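Probable TonB-dependent siderophore receptor PiuA (Acinetobacter baumannii, PDB 5FP1) probably takes part in the first step of iron uptake across the outer membrane by binding iron-chelating siderophores, possibly ferric enterobactin. Local coordinates at residues A457-T469 with T507-E519. Sequence-based numbering, arbitrary orientation.
With C8E ((hydroxyethyloxy)tri(ethyloxy)octane), chain E.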
# COMPACT_ATOMS: atom_id res chain seq x y z
N ALA A 457 32.18 -7.74 -11.93
CA ALA A 457 32.20 -9.17 -11.71
C ALA A 457 31.02 -9.58 -10.83
O ALA A 457 30.44 -8.75 -10.13
CB ALA A 457 33.52 -9.58 -11.05
N ALA A 458 30.70 -10.85 -10.85
CA ALA A 458 29.74 -11.43 -9.91
C ALA A 458 30.17 -11.16 -8.48
O ALA A 458 31.35 -11.21 -8.12
CB ALA A 458 29.59 -12.92 -10.15
N TYR A 459 29.20 -10.87 -7.63
CA TYR A 459 29.50 -10.72 -6.23
C TYR A 459 28.28 -11.00 -5.38
O TYR A 459 27.16 -11.07 -5.91
CB TYR A 459 30.05 -9.31 -5.97
CG TYR A 459 29.01 -8.22 -5.82
CD1 TYR A 459 28.42 -7.65 -6.94
CD2 TYR A 459 28.67 -7.72 -4.57
CE1 TYR A 459 27.47 -6.65 -6.82
CE2 TYR A 459 27.74 -6.72 -4.44
CZ TYR A 459 27.15 -6.18 -5.56
OH TYR A 459 26.24 -5.16 -5.42
N THR A 460 28.50 -11.23 -4.09
CA THR A 460 27.45 -11.44 -3.13
C THR A 460 27.48 -10.31 -2.10
O THR A 460 28.52 -9.99 -1.51
CB THR A 460 27.62 -12.81 -2.43
OG1 THR A 460 27.42 -13.87 -3.39
CG2 THR A 460 26.65 -12.96 -1.26
N ALA A 461 26.31 -9.70 -1.87
CA ALA A 461 26.15 -8.73 -0.80
C ALA A 461 25.36 -9.35 0.33
O ALA A 461 24.36 -10.05 0.09
CB ALA A 461 25.45 -7.47 -1.32
N LYS A 462 25.77 -9.11 1.56
CA LYS A 462 25.04 -9.68 2.68
C LYS A 462 24.97 -8.69 3.84
O LYS A 462 25.96 -8.07 4.21
CB LYS A 462 25.70 -10.98 3.15
CG LYS A 462 24.96 -11.63 4.30
CD LYS A 462 25.30 -13.10 4.45
CE LYS A 462 26.69 -13.30 4.98
NZ LYS A 462 26.86 -14.72 5.41
N ASN A 463 23.79 -8.54 4.41
CA ASN A 463 23.63 -7.74 5.63
C ASN A 463 23.13 -8.64 6.73
O ASN A 463 22.24 -9.46 6.52
CB ASN A 463 22.61 -6.64 5.40
CG ASN A 463 22.38 -5.79 6.63
OD1 ASN A 463 21.47 -6.05 7.40
ND2 ASN A 463 23.26 -4.84 6.85
N ASN A 464 23.69 -8.47 7.91
CA ASN A 464 23.16 -9.05 9.12
C ASN A 464 22.93 -7.90 10.08
O ASN A 464 23.84 -7.11 10.32
CB ASN A 464 24.16 -10.02 9.75
CG ASN A 464 24.25 -11.33 8.99
OD1 ASN A 464 23.45 -12.24 9.18
ND2 ASN A 464 25.19 -11.39 8.08
N SER A 465 21.71 -7.79 10.58
CA SER A 465 21.33 -6.71 11.50
C SER A 465 20.53 -7.37 12.61
O SER A 465 19.80 -8.34 12.38
CB SER A 465 20.45 -5.67 10.79
OG SER A 465 21.15 -4.99 9.76
N ASP A 466 20.67 -6.89 13.82
CA ASP A 466 19.73 -7.26 14.83
C ASP A 466 19.41 -6.03 15.66
O ASP A 466 20.25 -5.16 15.85
CB ASP A 466 20.21 -8.45 15.62
CG ASP A 466 21.14 -8.08 16.67
OD1 ASP A 466 22.28 -7.73 16.30
OD2 ASP A 466 20.74 -8.12 17.85
N PHE A 467 18.17 -5.90 16.07
CA PHE A 467 17.75 -4.60 16.61
C PHE A 467 16.58 -4.80 17.55
O PHE A 467 15.83 -5.77 17.44
CB PHE A 467 17.41 -3.62 15.48
CG PHE A 467 16.55 -4.20 14.38
CD1 PHE A 467 17.12 -4.80 13.26
CD2 PHE A 467 15.17 -4.11 14.44
CE1 PHE A 467 16.32 -5.30 12.24
CE2 PHE A 467 14.37 -4.63 13.44
CZ PHE A 467 14.94 -5.24 12.34
N VAL A 468 16.46 -3.90 18.51
CA VAL A 468 15.37 -3.94 19.45
C VAL A 468 14.52 -2.72 19.21
O VAL A 468 15.06 -1.62 19.09
CB VAL A 468 15.91 -3.92 20.90
CG1 VAL A 468 14.79 -3.78 21.93
CG2 VAL A 468 16.73 -5.18 21.15
N THR A 469 13.21 -2.90 19.15
CA THR A 469 12.32 -1.77 19.00
C THR A 469 11.26 -1.82 20.10
O THR A 469 11.04 -2.87 20.75
CB THR A 469 11.65 -1.74 17.62
OG1 THR A 469 10.96 -2.96 17.38
CG2 THR A 469 12.68 -1.55 16.56
N THR A 507 17.59 -1.03 -1.53
CA THR A 507 18.34 -1.99 -2.34
C THR A 507 19.77 -2.11 -1.79
O THR A 507 20.44 -1.11 -1.51
CB THR A 507 18.29 -1.55 -3.82
OG1 THR A 507 17.03 -1.96 -4.38
CG2 THR A 507 19.42 -2.19 -4.65
N ILE A 508 20.19 -3.34 -1.57
CA ILE A 508 21.50 -3.65 -1.05
C ILE A 508 22.51 -3.71 -2.20
O ILE A 508 22.19 -4.10 -3.35
CB ILE A 508 21.48 -4.99 -0.26
CG1 ILE A 508 22.80 -5.20 0.51
CG2 ILE A 508 21.22 -6.17 -1.20
CD1 ILE A 508 22.78 -6.35 1.50
N ASN A 509 23.73 -3.28 -1.89
CA ASN A 509 24.83 -3.38 -2.84
C ASN A 509 26.16 -3.55 -2.08
O ASN A 509 26.18 -3.65 -0.86
CB ASN A 509 24.84 -2.19 -3.80
CG ASN A 509 25.05 -0.85 -3.11
OD1 ASN A 509 25.88 -0.72 -2.26
ND2 ASN A 509 24.26 0.15 -3.50
N ALA A 510 27.25 -3.62 -2.82
CA ALA A 510 28.56 -3.89 -2.20
C ALA A 510 28.88 -2.86 -1.15
O ALA A 510 29.52 -3.16 -0.17
CB ALA A 510 29.65 -3.87 -3.27
N ASN A 511 28.46 -1.61 -1.39
CA ASN A 511 28.91 -0.50 -0.57
C ASN A 511 28.03 -0.16 0.64
O ASN A 511 28.48 0.54 1.53
CB ASN A 511 29.07 0.72 -1.47
CG ASN A 511 29.96 0.41 -2.66
OD1 ASN A 511 29.56 0.56 -3.81
ND2 ASN A 511 31.15 -0.12 -2.38
N ASN A 512 26.79 -0.65 0.68
CA ASN A 512 25.92 -0.38 1.84
C ASN A 512 25.61 -1.61 2.68
O ASN A 512 24.91 -1.53 3.72
CB ASN A 512 24.62 0.33 1.39
CG ASN A 512 23.74 -0.53 0.50
OD1 ASN A 512 23.92 -1.74 0.38
ND2 ASN A 512 22.79 0.13 -0.15
N GLN A 513 26.16 -2.75 2.27
CA GLN A 513 25.79 -4.03 2.88
C GLN A 513 26.17 -4.12 4.34
O GLN A 513 25.55 -4.87 5.07
CB GLN A 513 26.45 -5.22 2.15
CG GLN A 513 27.98 -5.30 2.30
CD GLN A 513 28.56 -6.41 1.42
OE1 GLN A 513 28.22 -7.57 1.57
NE2 GLN A 513 29.40 -6.04 0.49
N MET A 514 27.17 -3.36 4.77
CA MET A 514 27.63 -3.43 6.15
C MET A 514 26.97 -2.35 7.03
O MET A 514 27.21 -2.29 8.22
CB MET A 514 29.17 -3.30 6.23
CG MET A 514 29.73 -1.93 5.95
SD MET A 514 29.34 -1.18 4.35
CE MET A 514 30.33 -2.19 3.22
N ILE A 515 26.12 -1.51 6.45
CA ILE A 515 25.58 -0.37 7.19
C ILE A 515 24.49 -0.84 8.16
O ILE A 515 23.68 -1.75 7.84
CB ILE A 515 25.05 0.72 6.23
CG1 ILE A 515 26.13 1.13 5.21
CG2 ILE A 515 24.60 1.96 6.98
CD1 ILE A 515 27.30 1.87 5.81
N ASP A 516 24.46 -0.26 9.35
CA ASP A 516 23.46 -0.58 10.36
C ASP A 516 22.08 -0.04 9.91
O ASP A 516 22.00 0.81 9.02
CB ASP A 516 23.78 0.09 11.71
CG ASP A 516 24.98 -0.53 12.43
OD1 ASP A 516 25.23 -1.74 12.33
OD2 ASP A 516 25.65 0.22 13.15
N PRO A 517 21.02 -0.51 10.54
CA PRO A 517 19.68 -0.08 10.10
C PRO A 517 19.39 1.39 10.29
O PRO A 517 19.91 2.03 11.21
CB PRO A 517 18.74 -0.90 10.98
CG PRO A 517 19.52 -2.08 11.43
CD PRO A 517 20.96 -1.63 11.49
N GLU A 518 18.52 1.91 9.44
CA GLU A 518 17.95 3.24 9.66
C GLU A 518 17.13 3.20 10.92
O GLU A 518 16.59 2.17 11.29
CB GLU A 518 17.07 3.64 8.49
CG GLU A 518 17.84 3.80 7.18
CD GLU A 518 16.98 4.39 6.09
OE1 GLU A 518 15.84 3.89 5.87
OE2 GLU A 518 17.42 5.36 5.44
N GLU A 519 17.02 4.34 11.58
CA GLU A 519 16.32 4.43 12.85
C GLU A 519 15.31 5.55 12.77
O GLU A 519 15.61 6.65 12.27
CB GLU A 519 17.29 4.70 14.00
CG GLU A 519 18.28 3.59 14.24
CD GLU A 519 19.29 3.97 15.32
OE1 GLU A 519 18.98 3.84 16.50
OE2 GLU A 519 20.37 4.45 14.99
C1 C8E E . 11.34 -9.46 23.95
C2 C8E E . 12.73 -9.07 23.48
C3 C8E E . 13.64 -8.83 24.67
C4 C8E E . 14.70 -7.77 24.40
C5 C8E E . 16.04 -8.39 24.03
C6 C8E E . 17.22 -7.51 24.46
C7 C8E E . 18.54 -8.08 23.95
C8 C8E E . 19.45 -7.01 23.36
O9 C8E E . 19.84 -7.39 22.03
C10 C8E E . 20.84 -6.53 21.47
C11 C8E E . 20.38 -6.01 20.11
O12 C8E E . 21.19 -4.92 19.63
C13 C8E E . 21.44 -3.89 20.59
C14 C8E E . 20.14 -3.37 21.20
O15 C8E E . 20.41 -2.53 22.33
C16 C8E E . 20.45 -3.24 23.56
C17 C8E E . 19.34 -2.73 24.47
O18 C8E E . 19.00 -3.73 25.42
C19 C8E E . 17.63 -3.65 25.79
C20 C8E E . 17.32 -4.67 26.88
O21 C8E E . 15.90 -4.82 26.97
O HOH W 1 28.65 -10.72 1.11
O HOH W 2 28.77 -8.90 3.86
O HOH W 3 26.09 -6.72 7.78
O HOH W 4 21.04 -2.58 8.01
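Gln513 and Asn463 carry the polar part of the contact between the loop 507-517 and the edge of the strand. The backbone N of Lys462 donates to Gln513 OE1 at 2.9 Å, in a nearly straight bond (166°). The other end of the same amide, NE2, donates to Ala510 O, which fixes the rotation of the group. CG of Gln513 sits between its backbone N and carbonyl carbon (chi1 68°), and the extended chain beyond it brings the amide to the strand. Asn463 adds a second bond from the strand to Gln513: its ND2 donates to Gln513 O at 2.9 Å, from above the carbonyl plane. A weak second bond runs from ND2 to Ile515 O. Asn463 OD1 is held in turn by Ser465 OG at 2.6 Å, in the carbonyl plane and on a lone pair.

Water extends this link. One molecule donates to both Ser465 OG and Ile515 O.

The apolar contacts use every second strand residue, from Tyr459 to Phe467. Tyr459 CE2 meets Ala510 CB at 3.6 Å. Ile508 lays CG1 against Ala461 CB (3.9 Å) and CD1 against Asn463 CB. Pro517 CG lies 4.1 Å from Phe467 CD1. It also packs on Ser465 CB.

The loop is braced from within by an Asx turn at Asn509 and a type I turn from Asn512 to Ile515. The strand 459-476 belongs to the beta-barrel of this TonB-dependent receptor. It pairs antiparallel with strand 433-450, where Phe450 stacks on Tyr459. The loop 507-517 packs beside strand 459-476 and leads into strand 518-531, with Asn512 and Ile515 touching strand 558-575.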